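Local atomic coordinates of probable transcriptional regulatory protein aq_1575 (Aquifex aeolicus, PDB entry 1LFP), a protein that probably binds DNA and may regulate transcription. Residues F134-Y139 against V176-Y181; G138-P143 against V192-A197; V142-V147 against E169-Y174; I199-I204 against Q233-F238. All coordinates share one frame; numbering follows the deposited sequence.

Contact 1: residues F134-Y139 against V176-Y181; sequences FERKGY and VPEELY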
loop_
_atom_site.group_PDB
_atom_site.type_symbol
_atom_site.label_atom_id
_atom_site.label_comp_id
_atom_site.label_asym_id
_atom_site.label_seq_id
_atom_site.Cartn_x
_atom_site.Cartn_y
_atom_site.Cartn_z
ATOM N N PHE A 134 -12.240 7.333 -6.103
ATOM C CA PHE A 134 -11.650 6.829 -4.859
ATOM C C PHE A 134 -11.645 7.893 -3.764
ATOM O O PHE A 134 -11.847 9.089 -4.038
ATOM C CB PHE A 134 -10.184 6.456 -5.124
ATOM C CG PHE A 134 -10.002 5.384 -6.163
ATOM C CD1 PHE A 134 -9.680 4.092 -5.782
ATOM C CD2 PHE A 134 -10.079 5.687 -7.521
ATOM C CE1 PHE A 134 -9.420 3.102 -6.746
ATOM C CE2 PHE A 134 -9.830 4.733 -8.489
ATOM C CZ PHE A 134 -9.497 3.430 -8.121
ATOM N N GLU A 135 -11.410 7.459 -2.523
ATOM C CA GLU A 135 -11.301 8.402 -1.403
ATOM C C GLU A 135 -10.017 8.062 -0.627
ATOM O O GLU A 135 -9.652 6.913 -0.514
ATOM C CB GLU A 135 -12.490 8.294 -0.438
ATOM C CG GLU A 135 -13.790 7.826 -1.108
ATOM C CD GLU A 135 -15.021 7.891 -0.180
ATOM O OE1 GLU A 135 -15.315 8.982 0.329
ATOM O OE2 GLU A 135 -15.696 6.854 0.019
ATOM N N ARG A 136 -9.319 9.082 -0.134
ATOM C CA ARG A 136 -8.109 8.873 0.656
ATOM C C ARG A 136 -8.528 8.379 2.029
ATOM O O ARG A 136 -9.385 8.987 2.680
ATOM C CB ARG A 136 -7.356 10.207 0.798
ATOM C CG ARG A 136 -5.882 10.078 0.471
ATOM C CD ARG A 136 -5.068 11.326 0.783
ATOM N NE ARG A 136 -5.294 11.770 2.147
ATOM C CZ ARG A 136 -4.442 12.502 2.848
ATOM N NH1 ARG A 136 -3.293 12.874 2.318
ATOM N NH2 ARG A 136 -4.750 12.873 4.075
ATOM N N LYS A 137 -7.948 7.270 2.481
ATOM C CA LYS A 137 -8.302 6.707 3.782
ATOM C C LYS A 137 -7.077 6.148 4.505
ATOM O O LYS A 137 -6.049 5.836 3.899
ATOM C CB LYS A 137 -9.262 5.505 3.650
ATOM C CG LYS A 137 -10.652 5.747 3.045
ATOM C CD LYS A 137 -11.586 6.354 4.094
ATOM C CE LYS A 137 -12.867 6.810 3.456
ATOM N NZ LYS A 137 -12.487 7.636 2.306
ATOM N N GLY A 138 -7.219 6.014 5.816
ATOM C CA GLY A 138 -6.181 5.345 6.587
ATOM C C GLY A 138 -6.456 3.867 6.365
ATOM O O GLY A 138 -7.597 3.475 6.240
ATOM N N TYR A 139 -5.409 3.051 6.362
ATOM C CA TYR A 139 -5.535 1.632 6.124
ATOM C C TYR A 139 -4.687 0.882 7.137
ATOM O O TYR A 139 -3.503 1.148 7.272
ATOM C CB TYR A 139 -5.032 1.380 4.698
ATOM C CG TYR A 139 -4.963 -0.040 4.267
ATOM C CD1 TYR A 139 -3.770 -0.754 4.341
ATOM C CD2 TYR A 139 -6.077 -0.653 3.687
ATOM C CE1 TYR A 139 -3.682 -2.049 3.827
ATOM C CE2 TYR A 139 -6.006 -1.940 3.179
ATOM C CZ TYR A 139 -4.810 -2.636 3.251
ATOM O OH TYR A 139 -4.747 -3.931 2.771
ATOM N N VAL A 176 -10.545 7.354 8.874
ATOM C CA VAL A 176 -10.551 8.729 8.353
ATOM C C VAL A 176 -9.050 8.935 8.236
ATOM O O VAL A 176 -8.306 8.652 9.187
ATOM C CB VAL A 176 -11.164 9.703 9.419
ATOM C CG1 VAL A 176 -10.782 11.144 9.123
ATOM C CG2 VAL A 176 -12.672 9.526 9.440
ATOM N N PRO A 177 -8.564 9.464 7.099
ATOM C CA PRO A 177 -7.102 9.603 7.018
ATOM C C PRO A 177 -6.399 10.346 8.157
ATOM O O PRO A 177 -5.356 9.896 8.656
ATOM C CB PRO A 177 -6.888 10.206 5.611
ATOM C CG PRO A 177 -8.168 10.991 5.382
ATOM C CD PRO A 177 -9.243 10.115 5.964
ATOM N N GLU A 178 -6.978 11.450 8.605
ATOM C CA GLU A 178 -6.347 12.192 9.685
ATOM C C GLU A 178 -6.331 11.442 11.014
ATOM O O GLU A 178 -5.629 11.853 11.933
ATOM C CB GLU A 178 -7.043 13.547 9.875
ATOM C CG GLU A 178 -6.725 14.547 8.775
ATOM C CD GLU A 178 -7.483 14.273 7.490
ATOM O OE1 GLU A 178 -7.121 14.898 6.466
ATOM O OE2 GLU A 178 -8.440 13.447 7.505
ATOM N N GLU A 179 -7.089 10.347 11.118
ATOM C CA GLU A 179 -7.166 9.573 12.361
ATOM C C GLU A 179 -6.515 8.208 12.310
ATOM O O GLU A 179 -6.732 7.342 13.168
ATOM C CB GLU A 179 -8.618 9.403 12.739
ATOM C CG GLU A 179 -9.319 10.733 12.694
ATOM C CD GLU A 179 -10.529 10.756 13.546
ATOM O OE1 GLU A 179 -11.347 9.823 13.409
ATOM O OE2 GLU A 179 -10.661 11.703 14.352
ATOM N N LEU A 180 -5.700 8.023 11.296
ATOM C CA LEU A 180 -5.024 6.760 11.126
ATOM C C LEU A 180 -4.181 6.322 12.337
ATOM O O LEU A 180 -4.291 5.184 12.800
ATOM C CB LEU A 180 -4.146 6.880 9.877
ATOM C CG LEU A 180 -3.078 5.798 9.742
ATOM C CD1 LEU A 180 -3.794 4.465 9.493
ATOM C CD2 LEU A 180 -2.123 6.124 8.584
ATOM N N TYR A 181 -3.337 7.216 12.845
ATOM C CA TYR A 181 -2.458 6.839 13.939
ATOM C C TYR A 181 -3.181 6.781 15.266
ATOM O O TYR A 181 -2.778 6.043 16.181
ATOM C CB TYR A 181 -1.254 7.785 13.997
ATOM C CG TYR A 181 -0.488 7.781 12.694
ATOM C CD1 TYR A 181 0.049 6.608 12.183
ATOM C CD2 TYR A 181 -0.321 8.957 11.972
ATOM C CE1 TYR A 181 0.747 6.605 10.970
ATOM C CE2 TYR A 181 0.355 8.977 10.781
ATOM C CZ TYR A 181 0.891 7.802 10.280
ATOM O OH TYR A 181 1.564 7.862 9.083
#
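V176 brings the chain up to G138, its carbonyl carbon facing the glycine amide, and then turns the backbone: its O accepts the amide of E179 at 2.8 Å, which closes a short 3-10 turn over the strand. P177 makes the broadest contact. Its CD rests 3.5 Å from R136 O, CG comes nearly as close to the same carbonyl, and CB touches the guanidinium, 3.7 Å from R136 NH2, the ring and the arginine chain crossing obliquely. An alanine here would keep CB but lose CG and CD, and would probably strip most of the apolar cover from the R136 carbonyl and leave the turn freer to flex. E178 kinks at chi2 (77°) and crosses the arginine at about a right angle; its OE1 makes a long salt bridge of 3.9 Å with R136 NH2 at the exposed border. E179 occupies the N-cap position of helix 180-188. L180 has CG anti to the backbone N (chi1 164°); beyond it CD1 lies 3.9 Å from G138 CA and 3.8 Å from Y139 N. Glycine matters at this point, since a beta carbon on G138 would run into L180 CB. A tight strand-to-helix turn is thus folded against the adjacent strand of an antiparallel sheet. It leads into the second helix of a beta-alpha-beta-beta-alpha-beta unit whose strand order, 4-1-3-2, is that of the ferredoxin-like fold.

Contact 2: residues G138-P143 against V192-A197; sequences GYIEVP and VPIEKA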
loop_
_atom_site.group_PDB
_atom_site.type_symbol
_atom_site.label_atom_id
_atom_site.label_comp_id
_atom_site.label_asym_id
_atom_site.label_seq_id
_atom_site.Cartn_x
_atom_site.Cartn_y
_atom_site.Cartn_z
ATOM N N GLY A 138 -7.219 6.014 5.816
ATOM C CA GLY A 138 -6.181 5.345 6.587
ATOM C C GLY A 138 -6.456 3.867 6.365
ATOM O O GLY A 138 -7.597 3.475 6.240
ATOM N N TYR A 139 -5.409 3.051 6.362
ATOM C CA TYR A 139 -5.535 1.632 6.124
ATOM C C TYR A 139 -4.687 0.882 7.137
ATOM O O TYR A 139 -3.503 1.148 7.272
ATOM C CB TYR A 139 -5.032 1.380 4.698
ATOM C CG TYR A 139 -4.963 -0.040 4.267
ATOM C CD1 TYR A 139 -3.770 -0.754 4.341
ATOM C CD2 TYR A 139 -6.077 -0.653 3.687
ATOM C CE1 TYR A 139 -3.682 -2.049 3.827
ATOM C CE2 TYR A 139 -6.006 -1.940 3.179
ATOM C CZ TYR A 139 -4.810 -2.636 3.251
ATOM O OH TYR A 139 -4.747 -3.931 2.771
ATOM N N ILE A 140 -5.314 -0.061 7.836
ATOM C CA ILE A 140 -4.648 -0.856 8.858
ATOM C C ILE A 140 -4.817 -2.325 8.580
ATOM O O ILE A 140 -5.933 -2.772 8.295
ATOM C CB ILE A 140 -5.244 -0.533 10.253
ATOM C CG1 ILE A 140 -4.882 0.918 10.617
ATOM C CG2 ILE A 140 -4.712 -1.553 11.303
ATOM C CD1 ILE A 140 -5.673 1.516 11.824
ATOM N N GLU A 141 -3.721 -3.080 8.659
ATOM C CA GLU A 141 -3.770 -4.519 8.428
ATOM C C GLU A 141 -3.490 -5.214 9.745
ATOM O O GLU A 141 -2.620 -4.787 10.483
ATOM C CB GLU A 141 -2.720 -4.957 7.391
ATOM C CG GLU A 141 -3.294 -5.079 5.978
ATOM C CD GLU A 141 -2.246 -5.339 4.903
ATOM O OE1 GLU A 141 -1.275 -6.096 5.169
ATOM O OE2 GLU A 141 -2.413 -4.785 3.783
ATOM N N VAL A 142 -4.249 -6.265 10.026
ATOM C CA VAL A 142 -4.078 -7.043 11.264
ATOM C C VAL A 142 -4.100 -8.511 10.888
ATOM O O VAL A 142 -4.985 -8.987 10.171
ATOM C CB VAL A 142 -5.205 -6.723 12.299
ATOM C CG1 VAL A 142 -6.517 -6.705 11.628
ATOM C CG2 VAL A 142 -5.222 -7.747 13.438
ATOM N N PRO A 143 -3.112 -9.259 11.366
ATOM C CA PRO A 143 -2.997 -10.692 11.084
ATOM C C PRO A 143 -4.179 -11.562 11.537
ATOM O O PRO A 143 -4.521 -11.625 12.716
ATOM C CB PRO A 143 -1.663 -11.068 11.744
ATOM C CG PRO A 143 -1.403 -9.984 12.753
ATOM C CD PRO A 143 -1.928 -8.746 12.067
ATOM N N VAL A 192 -4.670 -5.565 19.924
ATOM C CA VAL A 192 -4.660 -5.945 18.518
ATOM C C VAL A 192 -3.312 -5.697 17.843
ATOM O O VAL A 192 -2.808 -4.575 17.878
ATOM C CB VAL A 192 -5.729 -5.144 17.726
ATOM C CG1 VAL A 192 -5.822 -5.697 16.274
ATOM C CG2 VAL A 192 -7.074 -5.216 18.414
ATOM N N PRO A 193 -2.697 -6.741 17.256
ATOM C CA PRO A 193 -1.407 -6.573 16.577
ATOM C C PRO A 193 -1.596 -5.844 15.237
ATOM O O PRO A 193 -2.557 -6.110 14.514
ATOM C CB PRO A 193 -0.932 -8.002 16.385
ATOM C CG PRO A 193 -2.199 -8.753 16.203
ATOM C CD PRO A 193 -3.134 -8.144 17.227
ATOM N N ILE A 194 -0.671 -4.949 14.891
ATOM C CA ILE A 194 -0.796 -4.208 13.643
ATOM C C ILE A 194 0.291 -4.655 12.682
ATOM O O ILE A 194 1.465 -4.589 13.030
ATOM C CB ILE A 194 -0.609 -2.712 13.868
ATOM C CG1 ILE A 194 -1.602 -2.206 14.907
ATOM C CG2 ILE A 194 -0.712 -1.976 12.519
ATOM C CD1 ILE A 194 -3.052 -2.535 14.603
ATOM N N GLU A 195 -0.100 -5.088 11.486
ATOM C CA GLU A 195 0.881 -5.517 10.500
ATOM C C GLU A 195 1.291 -4.326 9.649
ATOM O O GLU A 195 2.465 -4.168 9.328
ATOM C CB GLU A 195 0.320 -6.626 9.622
ATOM C CG GLU A 195 1.310 -7.156 8.614
ATOM C CD GLU A 195 0.820 -8.414 7.926
ATOM O OE1 GLU A 195 0.698 -9.457 8.613
ATOM O OE2 GLU A 195 0.551 -8.361 6.707
ATOM N N LYS A 196 0.322 -3.491 9.288
ATOM C CA LYS A 196 0.594 -2.292 8.491
ATOM C C LYS A 196 -0.410 -1.216 8.822
ATOM O O LYS A 196 -1.563 -1.534 9.102
ATOM C CB LYS A 196 0.477 -2.568 6.987
ATOM C CG LYS A 196 1.480 -3.558 6.415
ATOM C CD LYS A 196 1.417 -3.540 4.879
ATOM C CE LYS A 196 2.459 -4.462 4.259
ATOM N NZ LYS A 196 2.510 -4.337 2.775
ATOM N N ALA A 197 0.046 0.035 8.756
ATOM C CA ALA A 197 -0.762 1.233 8.994
ATOM C C ALA A 197 -0.270 2.304 8.020
ATOM O O ALA A 197 0.839 2.825 8.148
ATOM C CB ALA A 197 -0.602 1.719 10.445
HETATM O O HOH W 1 -0.077 -4.276 2.351
#
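E141 and K196 run alongside each other with their tips in the same direction. From E141 CB, which meets K196 CB at 4.0 Å, the glutamate runs on extended (chi2 173°), and its CD passes alongside K196 CD. At the tip the oxygens part company. OE1 packs on the lysine chain and comes within 3.3 Å of E195 OE2, two acceptors whose crowding may raise the proton affinity of one of them. OE2 takes the hydroxyl of Y139 at 2.7 Å on its anti side, and a water linking it to K196 NZ. An alanine here would probably leave Y139 OH and that water without their acceptor. Beneath, E195 N (2.7 Å) and K196 N (3.4 Å, weak) both donate to E141 O, forming a classic beta bulge, while E141 N donates to K196 O. On the other face I140 meets L180 and V183 of helix 180-188, V142 and V192 share L152 of helix 149-159, and strand 170-175 flanks the far side of strand 134-143.

Contact 3: residues V142-V147 against E169-Y174; sequences VPAKEV and EVHIIY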
loop_
_atom_site.group_PDB
_atom_site.type_symbol
_atom_site.label_atom_id
_atom_site.label_comp_id
_atom_site.label_asym_id
_atom_site.label_seq_id
_atom_site.Cartn_x
_atom_site.Cartn_y
_atom_site.Cartn_z
ATOM N N VAL A 142 -4.249 -6.265 10.026
ATOM C CA VAL A 142 -4.078 -7.043 11.264
ATOM C C VAL A 142 -4.100 -8.511 10.888
ATOM O O VAL A 142 -4.985 -8.987 10.171
ATOM C CB VAL A 142 -5.205 -6.723 12.299
ATOM C CG1 VAL A 142 -6.517 -6.705 11.628
ATOM C CG2 VAL A 142 -5.222 -7.747 13.438
ATOM N N PRO A 143 -3.112 -9.259 11.366
ATOM C CA PRO A 143 -2.997 -10.692 11.084
ATOM C C PRO A 143 -4.179 -11.562 11.537
ATOM O O PRO A 143 -4.521 -11.625 12.716
ATOM C CB PRO A 143 -1.663 -11.068 11.744
ATOM C CG PRO A 143 -1.403 -9.984 12.753
ATOM C CD PRO A 143 -1.928 -8.746 12.067
ATOM N N ALA A 144 -4.808 -12.253 10.593
ATOM C CA ALA A 144 -5.950 -13.084 10.927
ATOM C C ALA A 144 -5.542 -14.157 11.934
ATOM O O ALA A 144 -6.186 -14.330 12.980
ATOM C CB ALA A 144 -6.525 -13.726 9.662
ATOM N N LYS A 145 -4.458 -14.846 11.600
ATOM C CA LYS A 145 -3.892 -15.918 12.405
ATOM C C LYS A 145 -3.838 -15.607 13.883
ATOM O O LYS A 145 -4.075 -16.475 14.717
ATOM C CB LYS A 145 -2.468 -16.211 11.941
ATOM C CG LYS A 145 -2.355 -16.871 10.587
ATOM C CD LYS A 145 -0.907 -16.868 10.132
ATOM C CE LYS A 145 -0.663 -17.854 8.989
ATOM N NZ LYS A 145 -0.528 -19.253 9.494
ATOM N N GLU A 146 -3.528 -14.357 14.200
ATOM C CA GLU A 146 -3.376 -13.952 15.581
ATOM C C GLU A 146 -4.614 -13.406 16.291
ATOM O O GLU A 146 -4.580 -13.170 17.501
ATOM C CB GLU A 146 -2.230 -12.939 15.677
ATOM C CG GLU A 146 -0.829 -13.518 15.386
ATOM C CD GLU A 146 -0.362 -14.551 16.421
ATOM O OE1 GLU A 146 -0.838 -14.507 17.577
ATOM O OE2 GLU A 146 0.500 -15.398 16.090
ATOM N N VAL A 147 -5.712 -13.213 15.574
ATOM C CA VAL A 147 -6.918 -12.712 16.225
ATOM C C VAL A 147 -8.122 -13.574 15.883
ATOM O O VAL A 147 -8.012 -14.792 15.775
ATOM C CB VAL A 147 -7.225 -11.260 15.822
ATOM C CG1 VAL A 147 -6.046 -10.353 16.175
ATOM C CG2 VAL A 147 -7.538 -11.191 14.338
ATOM N N GLU A 169 -6.175 -14.179 5.542
ATOM C CA GLU A 169 -4.821 -14.004 6.028
ATOM C C GLU A 169 -4.701 -12.698 6.793
ATOM O O GLU A 169 -3.959 -12.588 7.765
ATOM C CB GLU A 169 -3.885 -13.990 4.831
ATOM C CG GLU A 169 -4.489 -13.260 3.645
ATOM C CD GLU A 169 -3.876 -13.695 2.336
ATOM O OE1 GLU A 169 -4.306 -13.198 1.267
ATOM O OE2 GLU A 169 -2.961 -14.544 2.380
ATOM N N VAL A 170 -5.426 -11.692 6.330
ATOM C CA VAL A 170 -5.374 -10.414 6.992
ATOM C C VAL A 170 -6.729 -9.730 7.027
ATOM O O VAL A 170 -7.578 -9.892 6.138
ATOM C CB VAL A 170 -4.321 -9.487 6.333
ATOM C CG1 VAL A 170 -4.734 -9.131 4.903
ATOM C CG2 VAL A 170 -4.145 -8.245 7.163
ATOM N N HIS A 171 -6.937 -8.983 8.095
ATOM C CA HIS A 171 -8.171 -8.248 8.260
ATOM C C HIS A 171 -7.777 -6.834 7.917
ATOM O O HIS A 171 -6.660 -6.423 8.180
ATOM C CB HIS A 171 -8.660 -8.379 9.700
ATOM C CG HIS A 171 -8.983 -9.791 10.098
ATOM N ND1 HIS A 171 -9.768 -10.622 9.324
ATOM C CD2 HIS A 171 -8.681 -10.494 11.216
ATOM C CE1 HIS A 171 -9.940 -11.771 9.955
ATOM N NE2 HIS A 171 -9.292 -11.719 11.107
ATOM N N ILE A 172 -8.682 -6.104 7.282
ATOM C CA ILE A 172 -8.408 -4.748 6.884
ATOM C C ILE A 172 -9.336 -3.767 7.564
ATOM O O ILE A 172 -10.550 -3.947 7.576
ATOM C CB ILE A 172 -8.583 -4.594 5.378
ATOM C CG1 ILE A 172 -7.507 -5.407 4.659
ATOM C CG2 ILE A 172 -8.578 -3.128 5.003
ATOM C CD1 ILE A 172 -7.763 -5.557 3.161
ATOM N N ILE A 173 -8.759 -2.689 8.084
ATOM C CA ILE A 173 -9.541 -1.674 8.755
ATOM C C ILE A 173 -9.260 -0.348 8.100
ATOM O O ILE A 173 -8.098 0.016 7.916
ATOM C CB ILE A 173 -9.161 -1.593 10.244
ATOM C CG1 ILE A 173 -9.644 -2.865 10.950
ATOM C CG2 ILE A 173 -9.795 -0.336 10.896
ATOM C CD1 ILE A 173 -9.118 -3.025 12.373
ATOM N N TYR A 174 -10.321 0.362 7.707
ATOM C CA TYR A 174 -10.136 1.666 7.097
ATOM C C TYR A 174 -10.505 2.733 8.077
ATOM O O TYR A 174 -11.424 2.549 8.878
ATOM C CB TYR A 174 -11.038 1.846 5.883
ATOM C CG TYR A 174 -10.583 1.098 4.689
ATOM C CD1 TYR A 174 -9.647 1.657 3.829
ATOM C CD2 TYR A 174 -11.100 -0.146 4.379
ATOM C CE1 TYR A 174 -9.245 1.015 2.705
ATOM C CE2 TYR A 174 -10.700 -0.812 3.224
ATOM C CZ TYR A 174 -9.772 -0.217 2.393
ATOM O OH TYR A 174 -9.388 -0.823 1.224
#
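H171 is gripped by three residues of V142-V147, and here the packing is tight. V142 CG1, set between its backbone N and carbonyl carbon (chi1 45°), presses to 3.3 Å from H171 CB. A144 CB sits over one face of the imidazole, offset toward the rim, 4.1 Å from the ring centroid in a CH-pi contact. V147 CG2 comes in at the edge, near the ring plane, 3.4 Å from H171 CD2. The ring's rotation is further fixed by G167, whose backbone N donates to H171 ND1, and E149 and L152 of helix 149-159 also touch it. Backbone bonds join V142 and H171 in both directions, the one from H171 N to V142 O being nearly straight (174°). This is the antiparallel pairing of the first and third strands of a ferredoxin-like unit, the two that lie central in its sheet. On the opposite face, which carries P143 and V170, the fit is looser: P143 N lies 4.4 Å from V170 CG2, although V170 CG2 does reach 3.2 Å from V142 O. Beyond P143 the chain curls into a turn, and A144 N donates to E169 O at 3.0 Å from well above the carbonyl plane (49°). E169 CB leaves its backbone on the side away from V142-V147, and the exposed K145 barely brushes the contact, its backbone N 4.5 Å from E169 O.

Contact 4: residues I199-I204 against Q233-F238; sequences ITWKPI and QVIANF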
loop_
_atom_site.group_PDB
_atom_site.type_symbol
_atom_site.label_atom_id
_atom_site.label_comp_id
_atom_site.label_asym_id
_atom_site.label_seq_id
_atom_site.Cartn_x
_atom_site.Cartn_y
_atom_site.Cartn_z
ATOM N N ILE A 199 -1.557 5.431 4.725
ATOM C CA ILE A 199 -2.604 6.148 4.027
ATOM C C ILE A 199 -2.715 5.501 2.648
ATOM O O ILE A 199 -1.691 5.257 1.982
ATOM C CB ILE A 199 -2.205 7.648 3.866
ATOM C CG1 ILE A 199 -2.243 8.341 5.222
ATOM C CG2 ILE A 199 -3.102 8.328 2.822
ATOM C CD1 ILE A 199 -3.607 8.432 5.841
ATOM N N THR A 200 -3.945 5.202 2.227
ATOM C CA THR A 200 -4.166 4.604 0.918
ATOM C C THR A 200 -5.394 5.264 0.277
ATOM O O THR A 200 -5.924 6.257 0.789
ATOM C CB THR A 200 -4.386 3.081 1.025
ATOM O OG1 THR A 200 -4.372 2.499 -0.278
ATOM C CG2 THR A 200 -5.694 2.749 1.711
ATOM N N TRP A 201 -5.827 4.731 -0.857
ATOM C CA TRP A 201 -7.024 5.266 -1.536
ATOM C C TRP A 201 -7.982 4.084 -1.644
ATOM O O TRP A 201 -7.530 2.981 -1.877
ATOM C CB TRP A 201 -6.668 5.778 -2.918
ATOM C CG TRP A 201 -5.889 7.002 -2.884
ATOM C CD1 TRP A 201 -4.584 7.114 -2.512
ATOM C CD2 TRP A 201 -6.358 8.334 -3.155
ATOM N NE1 TRP A 201 -4.209 8.450 -2.522
ATOM C CE2 TRP A 201 -5.281 9.208 -2.920
ATOM C CE3 TRP A 201 -7.589 8.873 -3.572
ATOM C CZ2 TRP A 201 -5.397 10.602 -3.092
ATOM C CZ3 TRP A 201 -7.707 10.258 -3.754
ATOM C CH2 TRP A 201 -6.612 11.105 -3.511
ATOM N N LYS A 202 -9.264 4.317 -1.397
ATOM C CA LYS A 202 -10.258 3.241 -1.423
ATOM C C LYS A 202 -11.315 3.529 -2.491
ATOM O O LYS A 202 -11.845 4.622 -2.561
ATOM C CB LYS A 202 -10.941 3.177 -0.038
ATOM C CG LYS A 202 -12.014 2.069 0.104
ATOM C CD LYS A 202 -12.598 2.110 1.529
ATOM C CE LYS A 202 -13.445 0.847 1.855
ATOM N NZ LYS A 202 -14.890 1.035 1.573
ATOM N N PRO A 203 -11.634 2.547 -3.348
ATOM C CA PRO A 203 -12.665 2.843 -4.350
ATOM C C PRO A 203 -14.011 3.154 -3.716
ATOM O O PRO A 203 -14.383 2.554 -2.694
ATOM C CB PRO A 203 -12.709 1.562 -5.207
ATOM C CG PRO A 203 -12.176 0.525 -4.292
ATOM C CD PRO A 203 -11.080 1.200 -3.524
ATOM N N ILE A 204 -14.745 4.100 -4.310
ATOM C CA ILE A 204 -16.051 4.480 -3.787
ATOM C C ILE A 204 -17.103 3.559 -4.372
ATOM O O ILE A 204 -18.268 3.554 -3.946
ATOM C CB ILE A 204 -16.390 5.936 -4.148
ATOM C CG1 ILE A 204 -16.648 6.076 -5.650
ATOM C CG2 ILE A 204 -15.192 6.843 -3.777
ATOM C CD1 ILE A 204 -17.310 7.432 -5.996
ATOM N N GLN A 233 2.282 1.294 -3.600
ATOM C CA GLN A 233 0.937 0.773 -3.524
ATOM C C GLN A 233 0.208 0.806 -4.830
ATOM O O GLN A 233 0.342 1.730 -5.597
ATOM C CB GLN A 233 0.085 1.584 -2.564
ATOM C CG GLN A 233 0.493 1.559 -1.079
ATOM C CD GLN A 233 -0.519 2.321 -0.240
ATOM O OE1 GLN A 233 -0.189 3.289 0.462
ATOM N NE2 GLN A 233 -1.769 1.897 -0.325
ATOM N N VAL A 234 -0.608 -0.207 -5.069
ATOM C CA VAL A 234 -1.408 -0.215 -6.301
ATOM C C VAL A 234 -2.847 -0.453 -5.830
ATOM O O VAL A 234 -3.081 -1.376 -5.053
ATOM C CB VAL A 234 -1.041 -1.378 -7.202
ATOM C CG1 VAL A 234 -1.990 -1.407 -8.357
ATOM C CG2 VAL A 234 0.403 -1.232 -7.706
ATOM N N ILE A 235 -3.780 0.372 -6.272
ATOM C CA ILE A 235 -5.197 0.274 -5.896
ATOM C C ILE A 235 -6.071 0.252 -7.135
ATOM O O ILE A 235 -5.856 1.014 -8.065
ATOM C CB ILE A 235 -5.663 1.469 -5.020
ATOM C CG1 ILE A 235 -4.661 1.728 -3.881
ATOM C CG2 ILE A 235 -7.034 1.140 -4.389
ATOM C CD1 ILE A 235 -3.975 3.107 -3.961
ATOM N N ALA A 236 -7.032 -0.658 -7.171
ATOM C CA ALA A 236 -7.927 -0.722 -8.328
ATOM C C ALA A 236 -9.345 -0.911 -7.857
ATOM O O ALA A 236 -9.581 -1.322 -6.702
ATOM C CB ALA A 236 -7.510 -1.857 -9.258
ATOM N N ASN A 237 -10.307 -0.595 -8.714
ATOM C CA ASN A 237 -11.709 -0.729 -8.309
ATOM C C ASN A 237 -12.444 -1.885 -8.970
ATOM O O ASN A 237 -13.674 -1.832 -9.104
ATOM C CB ASN A 237 -12.501 0.544 -8.594
ATOM C CG ASN A 237 -12.652 0.848 -10.067
ATOM O OD1 ASN A 237 -13.362 1.791 -10.430
ATOM N ND2 ASN A 237 -11.997 0.086 -10.923
ATOM N N PHE A 238 -11.712 -2.905 -9.401
ATOM C CA PHE A 238 -12.358 -4.047 -10.048
ATOM C C PHE A 238 -13.188 -4.892 -9.096
ATOM O O PHE A 238 -13.007 -4.875 -7.880
ATOM C CB PHE A 238 -11.323 -4.967 -10.702
ATOM C CG PHE A 238 -10.410 -5.658 -9.708
ATOM C CD1 PHE A 238 -10.898 -6.631 -8.821
ATOM C CD2 PHE A 238 -9.081 -5.288 -9.617
ATOM C CE1 PHE A 238 -10.066 -7.211 -7.852
ATOM C CE2 PHE A 238 -8.234 -5.857 -8.651
ATOM C CZ PHE A 238 -8.736 -6.825 -7.762
#
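I235 is turned so that CG2 stands anti to its backbone N and CG1 beside it (chi1 -48°), and this spreads its branches beneath T200, W201 and P203. CG2 rises to 3.2 Å from W201 O. CD1 meets W201 CB at 3.9 Å. T200 answers with OG1 anti to its own backbone N (chi1 -170°), which places that oxygen 3.7 Å from I235 CG1. Next to it the extended Q233 chain crosses the threonine at about a right angle. P203 closes the other end: its CB lies 3.5 Å from N237 CB, its CD touches I235 CG2 at 4.1 Å, and its CG approaches A236 O. The two strand segments run almost parallel, 13° apart, with axes 7.2 Å from each other at closest, yet they do not pair as sheet neighbours; the contact is made by side chains rather than backbone pairing. The backbones also converge, from 7.8 Å between T200 CA and Q233 CA to 5.4 Å between P203 CA and N237 CA. Strand 196-203 bonds instead to strand 134-143, through T200 with K137 and K202 with E135, whereas Q233 and I235 bond to L100 and M98 of strand 95-103. The contact therefore joins the antiparallel sheet to the mixed one, while helix 212-226 packs on V234 and A236 behind it.

How the contacts relate
Following the chain from the N terminus, strand 134-143 is the hub from which contacts 1, 2 and 3 all start. Contact 3 closes first, when strand 170-175 returns beside it; its loop lies within that of contact 1, while contacts 2 and 3 start from the same stretch, sharing V142 and P143. Contact 1 closes next, as the chain turns into helix 180-188. Contact 2 opens on residues shared with contact 1, G138 and Y139, and closes later, when strand 196-203 arrives. Together the three tie strands 170-175 and 196-203 and the start of helix 180-188 to strand 134-143. Contact 4 follows in series, carrying strand 196-203 over to strand 231-239 and so tying that sheet to the mixed one.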